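Local coordinates for exopolyphosphatase-related protein (Archaeoglobus fulgidus, PDB 3LLV) that probably binds NAD(P) through this Rossmann-type TrkA-N domain, one part of a longer protein with DHH and DHHA1 families that may bind nucleic acid, at residues 40-45 against 50-55; 62-67 against 92-97. One frame throughout, in Å; residues are numbered along the deposited sequence.

Contact 1: 40-45 against 50-55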
loop_
_atom_site.group_PDB
_atom_site.type_symbol
_atom_site.label_atom_id
_atom_site.label_comp_id
_atom_site.label_asym_id
_atom_site.label_seq_id
_atom_site.Cartn_x
_atom_site.Cartn_y
_atom_site.Cartn_z
ATOM N N GLU A 40 -5.308 -16.941 -0.443
ATOM C CA GLU A 40 -5.068 -17.414 0.918
ATOM C C GLU A 40 -4.890 -16.274 1.926
ATOM O O GLU A 40 -5.483 -16.289 3.011
ATOM C CB GLU A 40 -3.887 -18.401 0.940
ATOM C CG GLU A 40 -3.495 -18.926 2.321
ATOM C CD GLU A 40 -4.362 -20.070 2.835
ATOM O OE1 GLU A 40 -3.806 -20.969 3.503
ATOM O OE2 GLU A 40 -5.594 -20.068 2.597
ATOM N N LYS A 41 -4.087 -15.274 1.560
ATOM C CA LYS A 41 -3.842 -14.162 2.454
ATOM C C LYS A 41 -5.097 -13.316 2.648
ATOM O O LYS A 41 -5.344 -12.824 3.752
ATOM C CB LYS A 41 -2.683 -13.305 1.940
ATOM C CG LYS A 41 -1.322 -13.940 2.109
ATOM C CD LYS A 41 -0.223 -13.021 1.543
ATOM C CE LYS A 41 1.167 -13.667 1.562
ATOM N NZ LYS A 41 1.253 -14.878 0.706
ATOM N N ILE A 42 -5.861 -13.129 1.573
ATOM C CA ILE A 42 -7.077 -12.305 1.628
ATOM C C ILE A 42 -8.147 -13.016 2.454
ATOM O O ILE A 42 -8.741 -12.435 3.367
ATOM C CB ILE A 42 -7.591 -11.921 0.211
ATOM C CG1 ILE A 42 -6.706 -10.825 -0.419
ATOM C CG2 ILE A 42 -9.071 -11.463 0.252
ATOM C CD1 ILE A 42 -6.519 -9.539 0.448
ATOM N N GLU A 43 -8.345 -14.294 2.170
ATOM C CA GLU A 43 -9.281 -15.106 2.961
ATOM C C GLU A 43 -8.965 -15.133 4.470
ATOM O O GLU A 43 -9.892 -15.102 5.289
ATOM C CB GLU A 43 -9.442 -16.515 2.372
ATOM C CG GLU A 43 -10.275 -16.537 1.066
ATOM C CD GLU A 43 -10.429 -17.928 0.443
ATOM O OE1 GLU A 43 -10.013 -18.934 1.061
ATOM O OE2 GLU A 43 -10.977 -18.019 -0.680
ATOM N N LEU A 44 -7.688 -15.184 4.879
ATOM C CA LEU A 44 -7.376 -15.063 6.312
ATOM C C LEU A 44 -7.686 -13.736 6.853
ATOM O O LEU A 44 -8.142 -13.615 7.920
ATOM C CB LEU A 44 -5.925 -15.349 6.662
ATOM N N LEU A 45 -7.409 -12.680 6.114
ATOM C CA LEU A 45 -7.795 -11.362 6.592
ATOM C C LEU A 45 -9.324 -11.297 6.787
ATOM O O LEU A 45 -9.807 -10.750 7.785
ATOM C CB LEU A 45 -7.295 -10.272 5.628
ATOM C CG LEU A 45 -5.781 -10.013 5.611
ATOM C CD1 LEU A 45 -5.444 -9.107 4.439
ATOM C CD2 LEU A 45 -5.332 -9.385 6.923
ATOM N N PHE A 50 -11.403 -8.431 8.847
ATOM C CA PHE A 50 -10.988 -7.301 8.021
ATOM C C PHE A 50 -11.731 -7.308 6.685
ATOM O O PHE A 50 -12.235 -8.357 6.251
ATOM C CB PHE A 50 -9.461 -7.270 7.834
ATOM C CG PHE A 50 -8.705 -7.051 9.120
ATOM C CD1 PHE A 50 -8.787 -5.830 9.786
ATOM C CD2 PHE A 50 -7.940 -8.064 9.671
ATOM C CE1 PHE A 50 -8.079 -5.607 10.977
ATOM C CE2 PHE A 50 -7.242 -7.865 10.867
ATOM C CZ PHE A 50 -7.316 -6.634 11.519
ATOM N N ASP A 51 -11.856 -6.127 6.085
ATOM C CA ASP A 51 -12.400 -5.985 4.732
ATOM C C ASP A 51 -11.261 -6.212 3.751
ATOM O O ASP A 51 -10.268 -5.482 3.770
ATOM C CB ASP A 51 -12.984 -4.592 4.529
ATOM C CG ASP A 51 -14.157 -4.311 5.445
ATOM O OD1 ASP A 51 -15.086 -5.149 5.507
ATOM O OD2 ASP A 51 -14.147 -3.245 6.097
ATOM N N ALA A 52 -11.386 -7.242 2.923
ATOM C CA ALA A 52 -10.302 -7.630 2.030
ATOM C C ALA A 52 -10.876 -8.179 0.751
ATOM O O ALA A 52 -11.930 -8.826 0.763
ATOM C CB ALA A 52 -9.393 -8.675 2.710
ATOM N N VAL A 53 -10.195 -7.913 -0.361
ATOM C CA VAL A 53 -10.642 -8.404 -1.655
ATOM C C VAL A 53 -9.485 -8.967 -2.496
ATOM O O VAL A 53 -8.366 -8.424 -2.481
ATOM C CB VAL A 53 -11.439 -7.282 -2.410
ATOM C CG1 VAL A 53 -10.569 -6.022 -2.638
ATOM C CG2 VAL A 53 -12.036 -7.796 -3.715
ATOM N N ILE A 54 -9.761 -10.055 -3.203
ATOM C CA ILE A 54 -8.846 -10.658 -4.164
ATOM C C ILE A 54 -8.947 -9.852 -5.442
ATOM O O ILE A 54 -10.015 -9.764 -6.039
ATOM C CB ILE A 54 -9.211 -12.134 -4.467
ATOM C CG1 ILE A 54 -9.047 -13.035 -3.229
ATOM C CG2 ILE A 54 -8.411 -12.689 -5.678
ATOM C CD1 ILE A 54 -9.926 -14.292 -3.269
ATOM N N ALA A 55 -7.842 -9.246 -5.857
ATOM C CA ALA A 55 -7.813 -8.474 -7.084
ATOM C C ALA A 55 -6.380 -8.374 -7.586
ATOM O O ALA A 55 -5.434 -8.481 -6.805
ATOM C CB ALA A 55 -8.359 -7.079 -6.837
#

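Contact 2: 62-67 against 92-97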
loop_
_atom_site.group_PDB
_atom_site.type_symbol
_atom_site.label_atom_id
_atom_site.label_comp_id
_atom_site.label_asym_id
_atom_site.label_seq_id
_atom_site.Cartn_x
_atom_site.Cartn_y
_atom_site.Cartn_z
ATOM N N PHE A 62 -10.254 -2.761 -11.885
ATOM C CA PHE A 62 -10.435 -2.856 -10.441
ATOM C C PHE A 62 -10.546 -1.466 -9.815
ATOM O O PHE A 62 -11.472 -1.191 -9.039
ATOM C CB PHE A 62 -9.302 -3.652 -9.767
ATOM C CG PHE A 62 -9.389 -3.619 -8.274
ATOM C CD1 PHE A 62 -10.400 -4.311 -7.581
ATOM C CD2 PHE A 62 -8.499 -2.859 -7.554
ATOM C CE1 PHE A 62 -10.477 -4.236 -6.194
ATOM C CE2 PHE A 62 -8.571 -2.809 -6.175
ATOM C CZ PHE A 62 -9.573 -3.486 -5.496
ATOM N N TYR A 63 -9.627 -0.577 -10.184
ATOM C CA TYR A 63 -9.657 0.792 -9.652
ATOM C C TYR A 63 -10.892 1.554 -10.066
ATOM O O TYR A 63 -11.439 2.328 -9.279
ATOM C CB TYR A 63 -8.376 1.569 -9.999
ATOM C CG TYR A 63 -7.193 0.904 -9.369
ATOM C CD1 TYR A 63 -7.112 0.746 -7.971
ATOM C CD2 TYR A 63 -6.168 0.399 -10.149
ATOM C CE1 TYR A 63 -6.029 0.090 -7.391
ATOM C CE2 TYR A 63 -5.081 -0.243 -9.575
ATOM C CZ TYR A 63 -5.019 -0.401 -8.203
ATOM O OH TYR A 63 -3.941 -1.080 -7.676
ATOM N N ARG A 64 -11.373 1.268 -11.268
ATOM C CA ARG A 64 -12.611 1.871 -11.764
ATOM C C ARG A 64 -13.867 1.383 -11.025
ATOM O O ARG A 64 -14.894 2.085 -11.030
ATOM C CB ARG A 64 -12.746 1.648 -13.278
ATOM C CG ARG A 64 -11.660 2.347 -14.068
ATOM C CD ARG A 64 -11.953 2.378 -15.561
ATOM N NE ARG A 64 -10.871 3.054 -16.280
ATOM C CZ ARG A 64 -10.704 4.367 -16.376
ATOM N NH1 ARG A 64 -11.564 5.223 -15.826
ATOM N NH2 ARG A 64 -9.666 4.832 -17.053
ATOM N N SER A 65 -13.786 0.217 -10.380
ATOM C CA SER A 65 -14.903 -0.310 -9.599
ATOM C C SER A 65 -14.984 0.279 -8.186
ATOM O O SER A 65 -16.007 0.146 -7.523
ATOM C CB SER A 65 -14.851 -1.845 -9.546
ATOM O OG SER A 65 -13.828 -2.311 -8.681
ATOM N N LEU A 66 -13.914 0.937 -7.738
ATOM C CA LEU A 66 -13.880 1.534 -6.390
ATOM C C LEU A 66 -14.303 2.997 -6.399
ATOM O O LEU A 66 -14.138 3.696 -7.405
ATOM C CB LEU A 66 -12.479 1.424 -5.792
ATOM C CG LEU A 66 -11.864 0.039 -5.568
ATOM C CD1 LEU A 66 -10.394 0.203 -5.202
ATOM C CD2 LEU A 66 -12.614 -0.740 -4.482
ATOM N N ASP A 67 -14.858 3.456 -5.281
ATOM C CA ASP A 67 -15.140 4.874 -5.115
ATOM C C ASP A 67 -13.917 5.474 -4.447
ATOM O O ASP A 67 -13.757 5.390 -3.233
ATOM C CB ASP A 67 -16.393 5.086 -4.266
ATOM C CG ASP A 67 -16.785 6.557 -4.152
ATOM O OD1 ASP A 67 -17.999 6.853 -4.013
ATOM O OD2 ASP A 67 -15.883 7.423 -4.194
ATOM N N ARG A 92 -2.637 5.314 -11.419
ATOM C CA ARG A 92 -2.561 6.669 -11.970
ATOM C C ARG A 92 -3.286 6.879 -13.313
ATOM O O ARG A 92 -3.680 8.024 -13.658
ATOM C CB ARG A 92 -1.098 7.113 -12.009
ATOM C CG ARG A 92 -0.596 7.505 -10.646
ATOM C CD ARG A 92 -1.050 8.937 -10.290
ATOM N NE ARG A 92 -0.703 9.246 -8.896
ATOM C CZ ARG A 92 -1.470 8.989 -7.843
ATOM N NH1 ARG A 92 -2.657 8.411 -7.969
ATOM N NH2 ARG A 92 -1.023 9.243 -6.629
ATOM N N SER A 93 -3.453 5.788 -14.059
ATOM C CA SER A 93 -4.206 5.830 -15.312
ATOM C C SER A 93 -5.693 6.076 -15.041
ATOM O O SER A 93 -6.418 6.519 -15.928
ATOM C CB SER A 93 -4.018 4.541 -16.104
ATOM O OG SER A 93 -4.834 3.513 -15.569
ATOM N N VAL A 94 -6.129 5.795 -13.808
ATOM C CA VAL A 94 -7.529 5.949 -13.365
ATOM C C VAL A 94 -7.764 7.153 -12.439
ATOM O O VAL A 94 -8.795 7.826 -12.568
ATOM C CB VAL A 94 -8.030 4.658 -12.641
ATOM C CG1 VAL A 94 -9.471 4.812 -12.129
ATOM C CG2 VAL A 94 -7.932 3.439 -13.585
ATOM N N SER A 95 -6.837 7.411 -11.508
ATOM C CA SER A 95 -7.118 8.353 -10.432
ATOM C C SER A 95 -5.869 9.058 -9.946
ATOM O O SER A 95 -4.772 8.473 -9.979
ATOM C CB SER A 95 -7.722 7.592 -9.247
ATOM O OG SER A 95 -7.969 8.438 -8.131
ATOM N N ASP A 96 -6.048 10.286 -9.478
ATOM C CA ASP A 96 -4.971 11.011 -8.798
ATOM C C ASP A 96 -4.918 10.769 -7.277
ATOM O O ASP A 96 -4.179 11.470 -6.558
ATOM C CB ASP A 96 -5.022 12.513 -9.135
ATOM C CG ASP A 96 -6.166 13.242 -8.436
ATOM O OD1 ASP A 96 -6.992 12.586 -7.764
ATOM O OD2 ASP A 96 -6.244 14.489 -8.602
ATOM N N VAL A 97 -5.691 9.790 -6.791
ATOM C CA VAL A 97 -5.785 9.557 -5.357
ATOM C C VAL A 97 -4.390 9.482 -4.709
ATOM O O VAL A 97 -3.469 8.858 -5.257
ATOM C CB VAL A 97 -6.639 8.303 -5.026
ATOM C CG1 VAL A 97 -6.053 7.027 -5.701
ATOM C CG2 VAL A 97 -6.769 8.148 -3.495
#

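Contact 1: 40-45 against 50-55
Ile42 and Ala52 meet where the helix 39-47 lies over the strand 51-54. The methyl of Ala52 is the bump on the strand. It fits between the two branches of Ile42 and the base of Leu45. Ile42 CG2 reaches Ala52 CB at 3.7 Å, and Ile42 CD1 comes almost as near. Beside it, about one turn along the helix, Leu45 CB stands 3.9 Å from Ala52 CB. The longer branch of Ile42 rests on the strand backbone, with CG1 3.6 Å from Val53 O. Its short branch, CG2, is anti to the backbone N and also faces Ile54, touching Ile54 CG1 at 3.8 Å. Cutting Ile42 back to an alanine is likely to open a gap above the Ala52 methyl and Val53 O and to thin the contact with Ile54 CG1.

Helix 40-45 and strand 51-54 run nearly antiparallel, with their axes at 158° and 7.4 Å apart at closest approach. This is the return step of a right-handed beta-alpha-beta unit made of strand 32-36, helix 39-47 and strand 51-54, as in the Rossmann fold of TrkA-N domains. The strand 51-54 is outermost on this side of the parallel sheet. Asp51 and Val53 bond through their backbones to Ala34, and Ala55, just past the strand, to Asp36.

Near the turn the chain is tied by one bond across the contact. Phe50 N gives its hydrogen to Leu45 O at 3.0 Å, with an N-H...O angle of 151°. The same oxygen lies at the edge of the Phe50 ring, near its plane. Phe50 CG is anti to its own carbonyl carbon (chi1 -64°), which carries the ring past Leu45. There Leu45 CD2 touches Phe50 CD2 at 4.0 Å. The Phe50 side chain also touches Val22, Arg23 and Thr26 of helix 16-27.

Contact 2: 62-67 against 92-97
The Arg64 guanidinium has Val94 CG2 over one face, 3.9 Å above the plane and offset toward the rim. Ser93 O stands obliquely to the same group. It is 3.8 Å from Arg64 NH2, and no hydrogen bond joins them. The Tyr63 ring carries Phe62 CD2 on one face, and the Phe62 ring has Leu66 CG over one of its own. At the edge of the Arg92 guanidinium, in its plane, lies Val97 O, gripped by NH1 and NH2 at 2.9 and 2.8 Å. Arg64 CG touches Val94 CG1 at 3.8 Å; from there the extended chain runs on to NE and sets the guanidinium against Val94 CG2. Tyr63 meets Val94 through its CB, 4.0 Å from Val94 CG1. The Tyr63 side chain leads away and touches Ile87, Ala90 and Leu91, and its OH bonds to Pro57 O.

The contact joins helix 60-65 to the C-terminal end of helix 81-94, two helices of the Rossmann-type domain. Beyond Val94 the chain turns toward strand 99-103. Here Val97 N bonds to Ser95 OG, an ST turn. Arg92 holds the turn from the helix, and its NH1 also bonds to Ser95 O. Arg92 NE reaches on to Gly116 O.

Contact 1 closes before contact 2 opens, and their centres lie about 20 Å apart. Both belong to the same TrkA-N domain. Strand 51-54, the second half of contact 1, is followed directly by helix 60-65, the first half of contact 2. The two contacts touch here: Ala55 CB meets Phe62 CD1 at 3.5 Å, and Val53 CG1 also packs on the Phe62 ring. Contact 1 joins a helix to an outermost strand of the parallel sheet. Contact 2 joins two helices, and its second segment leads on toward strand 99-103 in the other half of the sheet. Both are plain packing within the Rossmann-type domain, and together they tie the 51-54 edge of the sheet to the helices beside it.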